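Local coordinates for protein halorhodopsin (Halobacterium salinarum, PDB 2JAF) that uses light absorbed by its bound retinal to pump chloride ions across the archaeal cell membrane, at residues V137-A151 against F164-A178. The protein carries 2 engineered substitutions. Numbering follows the deposited sequence.
Sequences VIAADIGMCVTGLAA and FYAISCAFFVVVLSA. With RET (retinal), chain G; PLM (palmitic acid), chain D.
Two phenylalanines of helix 158-180, Phe-164 and Phe-171, each lay a ring face on a small residue of helix 131-153: Ala-150 CB stands 3.5 Å from the centroid of the Phe-164 ring, only 2° off its normal, and Gly-143 CA lies 3.9 Å from that of Phe-171. A side chain on Gly-143 would run into the second ring. Both rings are CH-pi acceptors and reach the partner helix with CG anti to the carbonyl carbon (chi1 -87° in Phe-164). Through CE1 and CZ, Phe-164 also meets palmitic acid O1. Replacing Phe-164 with an alanine would probably leave the Ala-150 methyl without its aromatic cover and open a gap beside the palmitic acid head group. Ser-168 OG donates to Met-144 O at 2.8 Å, arriving from the opposite side of the carbonyl plane to Gly-148 N, so one buried oxygen takes two donors. Thr-147 wedges as a knob among Phe-164, Ile-167, Ser-168 and Phe-171; its OG1 turns back to Gly-143 O (2.7 Å), while CG2 touches Phe-171 CE2. On the retinal side, Met-144 bends at its thioether, placing SD 4.6 Å from the centroid of the Phe-172 ring in an oblique Met-aromatic contact and CE 3.7 Å from retinal C9; Ser-168, Tyr-165 and Phe-172 also line this pocket. Segments 137-151 and 164-178 run antiparallel at 161°, their axes 7.8 Å apart at closest approach, within the seven-helix bundle of the microbial rhodopsins. Helix 106-127 packs on Asp-141 and Cys-145, helix 193-216 on Tyr-165 and Phe-172, and a neighbouring subunit covers Ala-140, Thr-147 and Phe-164.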
loop_
_atom_site.group_PDB
_atom_site.type_symbol
_atom_site.label_atom_id
_atom_site.label_comp_id
_atom_site.label_asym_id
_atom_site.label_seq_id
_atom_site.Cartn_x
_atom_site.Cartn_y
_atom_site.Cartn_z
ATOM N N VAL A 137 11.303 -6.232 -4.472
ATOM C CA VAL A 137 10.478 -7.102 -5.296
ATOM C C VAL A 137 8.989 -6.837 -5.130
ATOM O O VAL A 137 8.240 -6.835 -6.111
ATOM C CB VAL A 137 10.804 -8.587 -5.004
ATOM C CG1 VAL A 137 9.863 -9.499 -5.773
ATOM C CG2 VAL A 137 12.240 -8.872 -5.391
ATOM N N ILE A 138 8.554 -6.594 -3.897
ATOM C CA ILE A 138 7.144 -6.324 -3.648
ATOM C C ILE A 138 6.742 -4.995 -4.276
ATOM O O ILE A 138 5.641 -4.854 -4.815
ATOM C CB ILE A 138 6.847 -6.314 -2.129
ATOM C CG1 ILE A 138 7.074 -7.727 -1.568
ATOM C CG2 ILE A 138 5.411 -5.859 -1.868
ATOM C CD1 ILE A 138 6.779 -7.877 -0.093
ATOM N N ALA A 139 7.645 -4.024 -4.218
ATOM C CA ALA A 139 7.373 -2.719 -4.799
ATOM C C ALA A 139 7.234 -2.862 -6.307
ATOM O O ALA A 139 6.340 -2.275 -6.914
ATOM C CB ALA A 139 8.500 -1.754 -4.466
ATOM N N ALA A 140 8.119 -3.653 -6.908
ATOM C CA ALA A 140 8.085 -3.861 -8.350
ATOM C C ALA A 140 6.799 -4.569 -8.721
ATOM O O ALA A 140 6.181 -4.285 -9.754
ATOM C CB ALA A 140 9.292 -4.694 -8.792
ATOM N N ASP A 141 6.395 -5.498 -7.863
ATOM C CA ASP A 141 5.185 -6.265 -8.089
ATOM C C ASP A 141 3.967 -5.353 -8.035
ATOM O O ASP A 141 3.067 -5.449 -8.864
ATOM C CB ASP A 141 5.068 -7.364 -7.033
ATOM C CG ASP A 141 3.920 -8.308 -7.307
ATOM O OD1 ASP A 141 4.056 -9.182 -8.191
ATOM O OD2 ASP A 141 2.877 -8.161 -6.644
ATOM N N ILE A 142 3.940 -4.458 -7.050
ATOM C CA ILE A 142 2.823 -3.534 -6.920
ATOM C C ILE A 142 2.763 -2.644 -8.158
ATOM O O ILE A 142 1.684 -2.364 -8.674
ATOM C CB ILE A 142 2.956 -2.687 -5.628
ATOM C CG1 ILE A 142 2.752 -3.602 -4.410
ATOM C CG2 ILE A 142 1.922 -1.569 -5.616
ATOM C CD1 ILE A 142 3.028 -2.940 -3.067
ATOM N N GLY A 143 3.927 -2.219 -8.641
ATOM C CA GLY A 143 3.974 -1.389 -9.836
ATOM C C GLY A 143 3.398 -2.119 -11.039
ATOM O O GLY A 143 2.666 -1.537 -11.844
ATOM N N MET A 144 3.725 -3.404 -11.165
ATOM C CA MET A 144 3.224 -4.208 -12.278
ATOM C C MET A 144 1.702 -4.249 -12.225
ATOM O O MET A 144 1.018 -4.052 -13.234
ATOM C CB MET A 144 3.796 -5.640 -12.198
ATOM C CG MET A 144 3.202 -6.646 -13.190
ATOM S SD MET A 144 3.748 -8.346 -12.832
ATOM C CE MET A 144 2.634 -8.753 -11.497
ATOM N N CYS A 145 1.166 -4.481 -11.031
ATOM C CA CYS A 145 -0.273 -4.565 -10.862
ATOM C C CYS A 145 -1.019 -3.263 -11.115
ATOM O O CYS A 145 -2.057 -3.269 -11.774
ATOM C CB CYS A 145 -0.603 -5.071 -9.454
ATOM S SG CYS A 145 -0.102 -6.776 -9.187
ATOM N N VAL A 146 -0.502 -2.157 -10.593
ATOM C CA VAL A 146 -1.182 -0.876 -10.766
ATOM C C VAL A 146 -1.089 -0.331 -12.185
ATOM O O VAL A 146 -2.010 0.342 -12.658
ATOM C CB VAL A 146 -0.661 0.190 -9.774
ATOM C CG1 VAL A 146 -0.896 -0.284 -8.342
ATOM C CG2 VAL A 146 0.813 0.479 -10.021
ATOM N N THR A 147 0.007 -0.618 -12.876
ATOM C CA THR A 147 0.122 -0.141 -14.241
ATOM C C THR A 147 -0.777 -1.008 -15.122
ATOM O O THR A 147 -1.295 -0.552 -16.139
ATOM C CB THR A 147 1.590 -0.144 -14.727
ATOM O OG1 THR A 147 2.197 -1.418 -14.470
ATOM C CG2 THR A 147 2.372 0.934 -13.997
ATOM N N GLY A 148 -0.979 -2.257 -14.714
ATOM C CA GLY A 148 -1.860 -3.129 -15.461
ATOM C C GLY A 148 -3.281 -2.612 -15.318
ATOM O O GLY A 148 -4.055 -2.631 -16.270
ATOM N N LEU A 149 -3.631 -2.155 -14.119
ATOM C CA LEU A 149 -4.967 -1.611 -13.883
ATOM C C LEU A 149 -5.120 -0.345 -14.729
ATOM O O LEU A 149 -6.178 -0.094 -15.323
ATOM C CB LEU A 149 -5.153 -1.263 -12.397
ATOM C CG LEU A 149 -6.466 -0.559 -12.018
ATOM C CD1 LEU A 149 -7.670 -1.390 -12.474
ATOM C CD2 LEU A 149 -6.510 -0.343 -10.512
ATOM N N ALA A 150 -4.054 0.446 -14.790
ATOM C CA ALA A 150 -4.077 1.680 -15.569
ATOM C C ALA A 150 -4.307 1.378 -17.046
ATOM O O ALA A 150 -5.028 2.097 -17.738
ATOM C CB ALA A 150 -2.777 2.440 -15.386
ATOM N N ALA A 151 -3.680 0.315 -17.535
ATOM C CA ALA A 151 -3.851 -0.067 -18.934
ATOM C C ALA A 151 -5.325 -0.355 -19.221
ATOM O O ALA A 151 -5.861 0.061 -20.251
ATOM C CB ALA A 151 -2.997 -1.298 -19.248
ATOM N N PHE A 164 1.054 1.431 -21.022
ATOM C CA PHE A 164 0.976 0.967 -19.636
ATOM C C PHE A 164 1.268 -0.537 -19.588
ATOM O O PHE A 164 1.927 -1.028 -18.666
ATOM C CB PHE A 164 -0.412 1.235 -19.038
ATOM C CG PHE A 164 -0.566 2.605 -18.421
ATOM C CD1 PHE A 164 0.284 3.026 -17.399
ATOM C CD2 PHE A 164 -1.584 3.463 -18.842
ATOM C CE1 PHE A 164 0.122 4.285 -16.798
ATOM C CE2 PHE A 164 -1.756 4.723 -18.251
ATOM C CZ PHE A 164 -0.902 5.133 -17.228
ATOM N N TYR A 165 0.767 -1.262 -20.583
ATOM C CA TYR A 165 0.988 -2.704 -20.657
ATOM C C TYR A 165 2.490 -2.953 -20.731
ATOM O O TYR A 165 3.011 -3.837 -20.056
ATOM C CB TYR A 165 0.278 -3.284 -21.890
ATOM C CG TYR A 165 0.467 -4.777 -22.110
ATOM C CD1 TYR A 165 1.617 -5.276 -22.732
ATOM C CD2 TYR A 165 -0.519 -5.686 -21.725
ATOM C CE1 TYR A 165 1.772 -6.656 -22.970
ATOM C CE2 TYR A 165 -0.373 -7.061 -21.952
ATOM C CZ TYR A 165 0.773 -7.535 -22.574
ATOM O OH TYR A 165 0.920 -8.888 -22.778
ATOM N N ALA A 166 3.188 -2.154 -21.538
ATOM C CA ALA A 166 4.634 -2.297 -21.682
ATOM C C ALA A 166 5.389 -2.017 -20.374
ATOM O O ALA A 166 6.316 -2.745 -20.013
ATOM C CB ALA A 166 5.142 -1.361 -22.807
ATOM N N ILE A 167 5.012 -0.954 -19.669
ATOM C CA ILE A 167 5.671 -0.620 -18.409
ATOM C C ILE A 167 5.391 -1.698 -17.364
ATOM O O ILE A 167 6.256 -2.036 -16.556
ATOM C CB ILE A 167 5.198 0.751 -17.870
ATOM C CG1 ILE A 167 5.641 1.863 -18.821
ATOM C CG2 ILE A 167 5.796 1.011 -16.490
ATOM C CD1 ILE A 167 7.151 2.003 -18.936
ATOM N N SER A 168 4.183 -2.242 -17.384
ATOM C CA SER A 168 3.829 -3.305 -16.449
ATOM C C SER A 168 4.767 -4.491 -16.703
ATOM O O SER A 168 5.225 -5.146 -15.766
ATOM C CB SER A 168 2.375 -3.727 -16.665
ATOM O OG SER A 168 1.991 -4.744 -15.761
ATOM N N CYS A 169 5.052 -4.762 -17.975
ATOM C CA CYS A 169 5.954 -5.860 -18.337
ATOM C C CYS A 169 7.347 -5.589 -17.773
ATOM O O CYS A 169 8.044 -6.506 -17.331
ATOM C CB CYS A 169 6.039 -6.010 -19.865
ATOM S SG CYS A 169 4.597 -6.801 -20.660
ATOM N N ALA A 170 7.759 -4.326 -17.790
ATOM C CA ALA A 170 9.070 -3.955 -17.267
ATOM C C ALA A 170 9.154 -4.262 -15.768
ATOM O O ALA A 170 10.169 -4.759 -15.287
ATOM C CB ALA A 170 9.335 -2.478 -17.520
ATOM N N PHE A 171 8.096 -3.956 -15.026
ATOM C CA PHE A 171 8.092 -4.244 -13.597
ATOM C C PHE A 171 8.144 -5.754 -13.383
ATOM O O PHE A 171 8.811 -6.244 -12.464
ATOM C CB PHE A 171 6.837 -3.680 -12.930
ATOM C CG PHE A 171 6.912 -2.207 -12.642
ATOM C CD1 PHE A 171 7.849 -1.709 -11.743
ATOM C CD2 PHE A 171 6.021 -1.321 -13.243
ATOM C CE1 PHE A 171 7.899 -0.341 -11.439
ATOM C CE2 PHE A 171 6.064 0.044 -12.945
ATOM C CZ PHE A 171 7.003 0.530 -12.043
ATOM N N PHE A 172 7.443 -6.481 -14.245
ATOM C CA PHE A 172 7.395 -7.939 -14.171
ATOM C C PHE A 172 8.808 -8.491 -14.312
ATOM O O PHE A 172 9.189 -9.438 -13.616
ATOM C CB PHE A 172 6.475 -8.467 -15.280
ATOM C CG PHE A 172 6.318 -9.969 -15.301
ATOM C CD1 PHE A 172 6.304 -10.708 -14.121
ATOM C CD2 PHE A 172 6.116 -10.632 -16.507
ATOM C CE1 PHE A 172 6.088 -12.093 -14.139
ATOM C CE2 PHE A 172 5.899 -12.014 -16.546
ATOM C CZ PHE A 172 5.884 -12.746 -15.358
ATOM N N VAL A 173 9.590 -7.888 -15.203
ATOM C CA VAL A 173 10.963 -8.327 -15.418
ATOM C C VAL A 173 11.811 -8.106 -14.167
ATOM O O VAL A 173 12.704 -8.898 -13.872
ATOM C CB VAL A 173 11.600 -7.604 -16.631
ATOM C CG1 VAL A 173 13.104 -7.864 -16.680
ATOM C CG2 VAL A 173 10.958 -8.111 -17.922
ATOM N N VAL A 174 11.532 -7.036 -13.424
ATOM C CA VAL A 174 12.273 -6.769 -12.192
ATOM C C VAL A 174 11.977 -7.889 -11.202
ATOM O O VAL A 174 12.876 -8.384 -10.516
ATOM C CB VAL A 174 11.866 -5.431 -11.552
ATOM C CG1 VAL A 174 12.585 -5.259 -10.216
ATOM C CG2 VAL A 174 12.206 -4.278 -12.490
ATOM N N VAL A 175 10.710 -8.287 -11.131
ATOM C CA VAL A 175 10.298 -9.368 -10.242
ATOM C C VAL A 175 10.999 -10.668 -10.625
ATOM O O VAL A 175 11.572 -11.356 -9.772
ATOM C CB VAL A 175 8.768 -9.606 -10.307
ATOM C CG1 VAL A 175 8.401 -10.887 -9.566
ATOM C CG2 VAL A 175 8.029 -8.414 -9.702
ATOM N N LEU A 176 10.955 -11.009 -11.909
ATOM C CA LEU A 176 11.582 -12.245 -12.367
ATOM C C LEU A 176 13.089 -12.262 -12.163
ATOM O O LEU A 176 13.668 -13.318 -11.887
ATOM C CB LEU A 176 11.254 -12.491 -13.844
ATOM C CG LEU A 176 9.776 -12.759 -14.135
ATOM C CD1 LEU A 176 9.544 -12.860 -15.630
ATOM C CD2 LEU A 176 9.353 -14.036 -13.438
ATOM N N SER A 177 13.725 -11.099 -12.283
ATOM C CA SER A 177 15.174 -11.006 -12.126
ATOM C C SER A 177 15.624 -11.509 -10.759
ATOM O O SER A 177 16.682 -12.117 -10.634
ATOM C CB SER A 177 15.656 -9.558 -12.324
ATOM O OG SER A 177 15.310 -8.732 -11.222
ATOM N N ALA A 178 14.824 -11.245 -9.733
ATOM C CA ALA A 178 15.166 -11.688 -8.390
ATOM C C ALA A 178 15.133 -13.214 -8.325
ATOM O O ALA A 178 16.030 -13.843 -7.753
ATOM C CB ALA A 178 14.190 -11.091 -7.378
HETATM C C1 RET G . -1.050 -7.756 -16.655
HETATM C C2 RET G . -1.159 -6.761 -17.905
HETATM C C3 RET G . 0.056 -5.836 -18.160
HETATM C C4 RET G . 1.378 -6.698 -18.406
HETATM C C5 RET G . 1.659 -7.808 -17.316
HETATM C C6 RET G . 0.494 -8.355 -16.447
HETATM C C7 RET G . 0.839 -9.330 -15.358
HETATM C C8 RET G . 0.103 -9.896 -14.363
HETATM C C9 RET G . 0.535 -10.998 -13.546
HETATM C C10 RET G . -0.509 -11.410 -12.714
HETATM C C11 RET G . -0.423 -12.463 -11.830
HETATM C C12 RET G . -1.552 -12.836 -11.083
HETATM C C13 RET G . -1.533 -13.881 -10.071
HETATM C C14 RET G . -2.792 -14.027 -9.417
HETATM C C15 RET G . -3.017 -14.779 -8.288
HETATM C C16 RET G . -1.501 -6.874 -15.433
HETATM C C17 RET G . -2.128 -8.925 -16.938
HETATM C C18 RET G . 3.102 -8.280 -17.219
HETATM C C19 RET G . 1.981 -11.723 -13.754
HETATM C C20 RET G . -0.290 -14.745 -9.787
HETATM C C1 PLM D . -0.208 5.645 -12.533
HETATM O O1 PLM D . -0.968 5.541 -13.510
HETATM O O2 PLM D . 1.002 5.937 -12.660
HETATM C C2 PLM D . -0.806 5.409 -11.157
HETATM C C3 PLM D . -0.043 4.447 -10.251
HETATM C C4 PLM D . -0.786 4.369 -8.926
HETATM C C5 PLM D . -0.067 3.421 -7.990
HETATM C C6 PLM D . 0.281 4.057 -6.665
HETATM C C7 PLM D . 0.710 2.911 -5.772
HETATM C C8 PLM D . 1.096 3.378 -4.389
HETATM C C9 PLM D . 1.542 2.180 -3.569
HETATM C CA PLM D . 1.912 2.591 -2.157
HETATM C CB PLM D . 2.745 1.643 -1.306
HETATM C CC PLM D . 4.142 1.302 -1.798
HETATM C CD PLM D . 4.803 0.397 -0.776
HETATM C CE PLM D . 6.223 0.030 -1.207
HETATM C CF PLM D . 6.745 -1.049 -0.267
HETATM C CG PLM D . 8.163 -1.447 -0.646
#